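Local structure of phosphatidylethanolamine-binding protein (Plasmodium vivax, 2GZQ) at residues F82-D87 with S141-L146; Y99-V104 with P125-S130. The protein probably binds phosphatidylethanolamine or other phosphate-bearing ligands, as other members of the phosphatidylethanolamine-binding protein family do. One frame throughout, in Å; residues are numbered along the deposited sequence.

Contact 1. Residues F82-D87 with S141-L146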
loop_
_atom_site.group_PDB
_atom_site.type_symbol
_atom_site.label_atom_id
_atom_site.label_comp_id
_atom_site.label_asym_id
_atom_site.label_seq_id
_atom_site.Cartn_x
_atom_site.Cartn_y
_atom_site.Cartn_z
ATOM N N PHE A 82 -2.384 1.186 2.298
ATOM C CA PHE A 82 -1.372 2.083 1.793
ATOM C C PHE A 82 -0.791 1.462 0.522
ATOM O O PHE A 82 -0.489 0.253 0.519
ATOM C CB PHE A 82 -0.208 2.243 2.793
ATOM C CG PHE A 82 -0.570 2.856 4.122
ATOM C CD1 PHE A 82 -1.452 3.903 4.239
ATOM C CD2 PHE A 82 0.007 2.388 5.295
ATOM C CE1 PHE A 82 -1.730 4.451 5.478
ATOM C CE2 PHE A 82 -0.261 2.950 6.492
ATOM C CZ PHE A 82 -1.135 3.957 6.605
HETATM N N MSE A 83 -0.572 2.258 -0.516
HETATM C CA MSE A 83 0.244 1.844 -1.607
HETATM C C MSE A 83 1.515 2.685 -1.630
HETATM O O MSE A 83 1.451 3.921 -1.541
HETATM C CB MSE A 83 -0.562 2.062 -2.847
HETATM C CG MSE A 83 0.137 1.718 -4.080
HETATM SE SE MSE A 83 -0.865 2.560 -5.430
HETATM C CE MSE A 83 0.288 2.178 -6.939
ATOM N N ILE A 84 2.657 2.005 -1.714
ATOM C CA ILE A 84 3.964 2.632 -1.599
ATOM C C ILE A 84 4.916 2.168 -2.686
ATOM O O ILE A 84 4.778 1.084 -3.246
ATOM C CB ILE A 84 4.627 2.414 -0.233
ATOM C CG1 ILE A 84 4.823 0.935 0.023
ATOM C CG2 ILE A 84 3.824 3.060 0.866
ATOM C CD1 ILE A 84 5.852 0.637 1.058
ATOM N N ASP A 85 5.934 2.980 -2.925
ATOM C CA ASP A 85 7.131 2.575 -3.654
ATOM C C ASP A 85 8.329 2.648 -2.714
ATOM O O ASP A 85 8.777 3.750 -2.387
ATOM C CB ASP A 85 7.333 3.480 -4.865
ATOM C CG ASP A 85 8.497 3.041 -5.738
ATOM O OD1 ASP A 85 8.791 3.744 -6.737
ATOM O OD2 ASP A 85 9.092 1.989 -5.421
ATOM N N PRO A 86 8.842 1.505 -2.266
ATOM C CA PRO A 86 10.030 1.495 -1.440
ATOM C C PRO A 86 11.309 1.742 -2.234
ATOM O O PRO A 86 12.376 1.891 -1.657
ATOM C CB PRO A 86 10.028 0.081 -0.837
ATOM C CG PRO A 86 9.371 -0.751 -1.936
ATOM C CD PRO A 86 8.363 0.144 -2.579
ATOM N N ASP A 87 11.202 1.791 -3.546
ATOM C CA ASP A 87 12.341 1.872 -4.445
ATOM C C ASP A 87 12.375 3.199 -5.184
ATOM O O ASP A 87 12.666 3.284 -6.378
ATOM C CB ASP A 87 12.255 0.699 -5.395
ATOM C CG ASP A 87 12.347 -0.637 -4.662
ATOM O OD1 ASP A 87 13.145 -0.721 -3.708
ATOM O OD2 ASP A 87 11.635 -1.600 -5.037
ATOM N N SER A 141 3.996 -1.686 -3.783
ATOM C CA SER A 141 3.488 -2.526 -2.729
ATOM C C SER A 141 2.217 -1.976 -2.115
ATOM O O SER A 141 2.023 -0.757 -1.994
ATOM C CB SER A 141 4.543 -2.644 -1.643
ATOM O OG SER A 141 5.747 -3.263 -2.097
ATOM N N PHE A 142 1.363 -2.902 -1.687
ATOM C CA PHE A 142 0.090 -2.596 -1.057
ATOM C C PHE A 142 0.077 -3.259 0.306
ATOM O O PHE A 142 0.181 -4.470 0.396
ATOM C CB PHE A 142 -1.060 -3.134 -1.907
ATOM C CG PHE A 142 -1.202 -2.478 -3.257
ATOM C CD1 PHE A 142 -0.375 -2.825 -4.289
ATOM C CD2 PHE A 142 -2.177 -1.532 -3.482
ATOM C CE1 PHE A 142 -0.529 -2.255 -5.542
ATOM C CE2 PHE A 142 -2.328 -0.946 -4.743
ATOM C CZ PHE A 142 -1.484 -1.307 -5.738
ATOM N N ILE A 143 -0.076 -2.476 1.371
ATOM C CA ILE A 143 -0.057 -2.978 2.733
ATOM C C ILE A 143 -1.431 -2.732 3.367
ATOM O O ILE A 143 -1.927 -1.597 3.392
ATOM C CB ILE A 143 0.999 -2.253 3.577
ATOM C CG1 ILE A 143 2.396 -2.352 2.950
ATOM C CG2 ILE A 143 0.994 -2.798 4.999
ATOM C CD1 ILE A 143 3.388 -1.357 3.477
ATOM N N LEU A 144 -2.023 -3.798 3.862
ATOM C CA LEU A 144 -3.336 -3.782 4.467
ATOM C C LEU A 144 -3.235 -4.016 5.955
ATOM O O LEU A 144 -2.593 -5.001 6.376
ATOM C CB LEU A 144 -4.197 -4.900 3.857
ATOM C CG LEU A 144 -5.674 -4.869 4.176
ATOM C CD1 LEU A 144 -6.357 -3.703 3.473
ATOM C CD2 LEU A 144 -6.334 -6.225 3.824
ATOM N N SER A 145 -3.814 -3.108 6.751
ATOM C CA SER A 145 -3.729 -3.176 8.203
ATOM C C SER A 145 -5.108 -2.953 8.804
ATOM O O SER A 145 -6.016 -2.454 8.154
ATOM C CB SER A 145 -2.757 -2.110 8.738
ATOM O OG SER A 145 -1.485 -2.244 8.172
ATOM N N LEU A 146 -5.260 -3.317 10.065
ATOM C CA LEU A 146 -6.452 -3.038 10.858
ATOM C C LEU A 146 -6.241 -1.814 11.732
ATOM O O LEU A 146 -5.203 -1.662 12.386
ATOM C CB LEU A 146 -6.743 -4.209 11.808
ATOM C CG LEU A 146 -7.255 -5.471 11.098
ATOM C CD1 LEU A 146 -7.420 -6.530 12.187
ATOM C CD2 LEU A 146 -8.534 -5.250 10.338
#
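Phe82-Ile84 and Ser141-Ile143 pair antiparallel near the centre of the chain, on strands 82-85 and 141-146, whose axes come within 4.8 Å and whose directions are 146° from each other. Two hydrogen-bonded pairs, Phe82 with Ile143 and Ile84 with Ser141, flank the non-hydrogen-bonded pair of Met83 and Phe142. Each hydrogen-bonded pair exchanges two bonds; Ile84 N reaches Ser141 O at 2.8 Å, and Ser141 N returns to Ile84 O at 2.9 Å. Beside the bond from Ile84 N, Met83 CA lies 3.2 Å from the same Ser141 O in a CA-H...O contact. Met83, present as selenomethionine and modelled in two conformers, has CG anti to its backbone N (chi1 179°) in the conformer described. That puts CG over one face of the Phe142 ring, displaced toward the rim and 3.7 Å from CE2. Met83 SE lies obliquely to the Phe142 ring, 4.6 Å from its centroid, a Met-aromatic contact. On the other face of the sheet, Ile84 CD1 meets Ile143 CD1 at 4.0 Å, and Phe172 and helix 178-184 cover this side through Phe82 and Ile143. Ser141 OG, buried here, bonds to Arg139 O. At the strand end, Asp85 OD2 accepts from Asp87 N at 2.8 Å, met from above the carboxylate plane, an Asx turn. Asp85 OD1 also bonds His138, and Asp87 forms a salt bridge with Arg139. Apolar packing on both faces thus encloses a buried backbone pairing, while the polar end joins Asp85-Asp87 to His138 and Arg139, segments that in PEBP relatives border the anion-binding pocket and probably do so here.

Contact 2. Residues Y99-V104 with P125-S130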
loop_
_atom_site.group_PDB
_atom_site.type_symbol
_atom_site.label_atom_id
_atom_site.label_comp_id
_atom_site.label_asym_id
_atom_site.label_seq_id
_atom_site.Cartn_x
_atom_site.Cartn_y
_atom_site.Cartn_z
ATOM N N TYR A 99 7.874 6.118 -0.799
ATOM C CA TYR A 99 6.990 7.086 -1.457
ATOM C C TYR A 99 5.563 6.589 -1.328
ATOM O O TYR A 99 5.276 5.443 -1.683
ATOM C CB TYR A 99 7.395 7.245 -2.926
ATOM C CG TYR A 99 6.654 8.338 -3.655
ATOM C CD1 TYR A 99 7.196 9.603 -3.779
ATOM C CD2 TYR A 99 5.410 8.115 -4.150
ATOM C CE1 TYR A 99 6.493 10.610 -4.444
ATOM C CE2 TYR A 99 4.696 9.126 -4.803
ATOM C CZ TYR A 99 5.263 10.351 -4.940
ATOM O OH TYR A 99 4.530 11.342 -5.584
ATOM N N VAL A 100 4.668 7.430 -0.821
ATOM C CA VAL A 100 3.297 7.015 -0.626
ATOM C C VAL A 100 2.373 7.506 -1.749
ATOM O O VAL A 100 2.136 8.697 -1.911
ATOM C CB VAL A 100 2.777 7.339 0.803
ATOM C CG1 VAL A 100 2.926 8.796 1.139
ATOM C CG2 VAL A 100 1.327 6.847 0.978
ATOM N N HIS A 101 1.884 6.544 -2.521
ATOM C CA HIS A 101 0.962 6.795 -3.602
ATOM C C HIS A 101 -0.481 6.983 -3.170
ATOM O O HIS A 101 -1.243 7.659 -3.885
ATOM C CB HIS A 101 1.055 5.630 -4.590
ATOM C CG HIS A 101 2.341 5.604 -5.328
ATOM N ND1 HIS A 101 2.618 6.487 -6.337
ATOM C CD2 HIS A 101 3.460 4.854 -5.172
ATOM C CE1 HIS A 101 3.852 6.281 -6.780
ATOM N NE2 HIS A 101 4.383 5.287 -6.088
ATOM N N TRP A 102 -0.904 6.351 -2.085
ATOM C CA TRP A 102 -2.331 6.237 -1.782
ATOM C C TRP A 102 -2.476 5.784 -0.355
ATOM O O TRP A 102 -1.754 4.884 0.081
ATOM C CB TRP A 102 -2.970 5.235 -2.757
ATOM C CG TRP A 102 -4.453 5.062 -2.647
ATOM C CD1 TRP A 102 -5.386 5.995 -2.287
ATOM C CD2 TRP A 102 -5.164 3.861 -2.930
ATOM N NE1 TRP A 102 -6.644 5.435 -2.337
ATOM C CE2 TRP A 102 -6.530 4.124 -2.723
ATOM C CE3 TRP A 102 -4.769 2.582 -3.344
ATOM C CZ2 TRP A 102 -7.507 3.151 -2.878
ATOM C CZ3 TRP A 102 -5.748 1.618 -3.526
ATOM C CH2 TRP A 102 -7.104 1.907 -3.298
ATOM N N ALA A 103 -3.399 6.401 0.377
ATOM C CA ALA A 103 -3.780 5.947 1.712
ATOM C C ALA A 103 -5.257 6.134 1.914
ATOM O O ALA A 103 -5.769 7.255 1.840
ATOM C CB ALA A 103 -3.032 6.705 2.802
ATOM N N VAL A 104 -5.963 5.046 2.196
ATOM C CA VAL A 104 -7.400 5.087 2.412
ATOM C C VAL A 104 -7.691 4.252 3.650
ATOM O O VAL A 104 -7.168 3.163 3.823
ATOM C CB VAL A 104 -8.182 4.635 1.157
ATOM C CG1 VAL A 104 -7.800 3.229 0.718
ATOM C CG2 VAL A 104 -9.667 4.755 1.366
ATOM N N PRO A 125 -4.943 10.975 -1.598
ATOM C CA PRO A 125 -5.592 10.449 -2.780
ATOM C C PRO A 125 -4.574 9.801 -3.720
ATOM O O PRO A 125 -3.399 10.183 -3.762
ATOM C CB PRO A 125 -6.230 11.682 -3.418
ATOM C CG PRO A 125 -5.412 12.838 -2.938
ATOM C CD PRO A 125 -4.898 12.451 -1.587
ATOM N N TYR A 126 -5.037 8.821 -4.478
ATOM C CA TYR A 126 -4.189 8.043 -5.369
ATOM C C TYR A 126 -3.435 8.925 -6.339
ATOM O O TYR A 126 -4.057 9.731 -7.059
ATOM C CB TYR A 126 -5.059 7.051 -6.155
ATOM C CG TYR A 126 -4.245 6.151 -7.041
ATOM C CD1 TYR A 126 -3.757 4.953 -6.582
ATOM C CD2 TYR A 126 -3.949 6.520 -8.346
ATOM C CE1 TYR A 126 -3.024 4.120 -7.394
ATOM C CE2 TYR A 126 -3.183 5.704 -9.172
ATOM C CZ TYR A 126 -2.700 4.510 -8.678
ATOM O OH TYR A 126 -1.916 3.670 -9.460
ATOM N N VAL A 127 -2.127 8.717 -6.440
ATOM C CA VAL A 127 -1.347 9.216 -7.563
ATOM C C VAL A 127 -0.527 8.054 -8.065
ATOM O O VAL A 127 0.051 7.293 -7.273
ATOM C CB VAL A 127 -0.452 10.397 -7.166
ATOM C CG1 VAL A 127 -1.286 11.556 -6.653
ATOM C CG2 VAL A 127 0.590 9.979 -6.138
ATOM N N GLY A 128 -0.497 7.874 -9.369
ATOM C CA GLY A 128 0.139 6.677 -9.932
ATOM C C GLY A 128 1.652 6.661 -9.799
ATOM O O GLY A 128 2.261 7.686 -9.489
ATOM N N PRO A 129 2.273 5.490 -10.025
ATOM C CA PRO A 129 3.716 5.297 -9.935
ATOM C C PRO A 129 4.529 6.343 -10.607
ATOM O O PRO A 129 4.212 6.807 -11.696
ATOM C CB PRO A 129 3.936 3.921 -10.555
ATOM C CG PRO A 129 2.673 3.196 -10.270
ATOM C CD PRO A 129 1.588 4.238 -10.384
ATOM N N SER A 130 5.616 6.675 -9.939
ATOM C CA SER A 130 6.494 7.738 -10.356
ATOM C C SER A 130 7.838 7.127 -10.695
ATOM O O SER A 130 8.711 7.014 -9.829
ATOM C CB SER A 130 6.638 8.735 -9.218
ATOM O OG SER A 130 7.510 9.794 -9.570
HETATM O O HOH W 1 6.665 5.178 -7.744
#
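His101 and Trp102 on the strand lie against Tyr126 and Val127 of a loop, residues 125-130 running 143° from the direction of residues 99-102, and Val127 N donates to His101 O at 2.9 Å. His101 and Trp102 form a classic beta bulge opposite Met83. The His101 ring, its CG anti to the carbonyl carbon, has its ND1-H bonded to Val127 O at 2.8 Å, a bent bond of 138° at the hydrogen. Its CE1 comes 3.3 Å from Pro129 CA, while Tyr99 CD2 lies above one ring face, toward the rim. At the ring edge, in its plane, a water bonds His101 NE2 at 2.8 Å and accepts from Ser130 N. Trp102 is sandwiched: Val104 CG1 sits on one face and Tyr126 on the other, with Tyr126 CB 4.2 Å from the centroid of the five-membered ring. The Tyr126 ring itself turns its edge to that face in an offset edge-to-face pair, planes at 75°, and its hydroxyl bonds Thr60 O. Val127 N thus holds the histidine's backbone O, while Val127 O at ND1 and the water at NE2 together restrain the ring's rotation, consistent with the pocket histidine at this place in PEBP relatives.

Contacts 1 and 2 lie about 9 Å apart between centres and share one mixed sheet, in which strands 77-85 and 99-107 are neighbours; contact 2 is nested within the chain loop that contact 1 closes. Backbone bonds probably join them, Met83 O with His101 N and Asp85 N with Tyr99 O, both 2.8 Å. Met83 bridges the two: in the conformer described, its side chain, besides meeting its partner in contact 1, packs on Tyr126 of contact 2. Asp85 touches His101 too, bringing the turn at Asp85-Asp87 beside the histidine. Asp85 and His101 probably border the ligand pocket, as in related phosphatidylethanolamine-binding proteins.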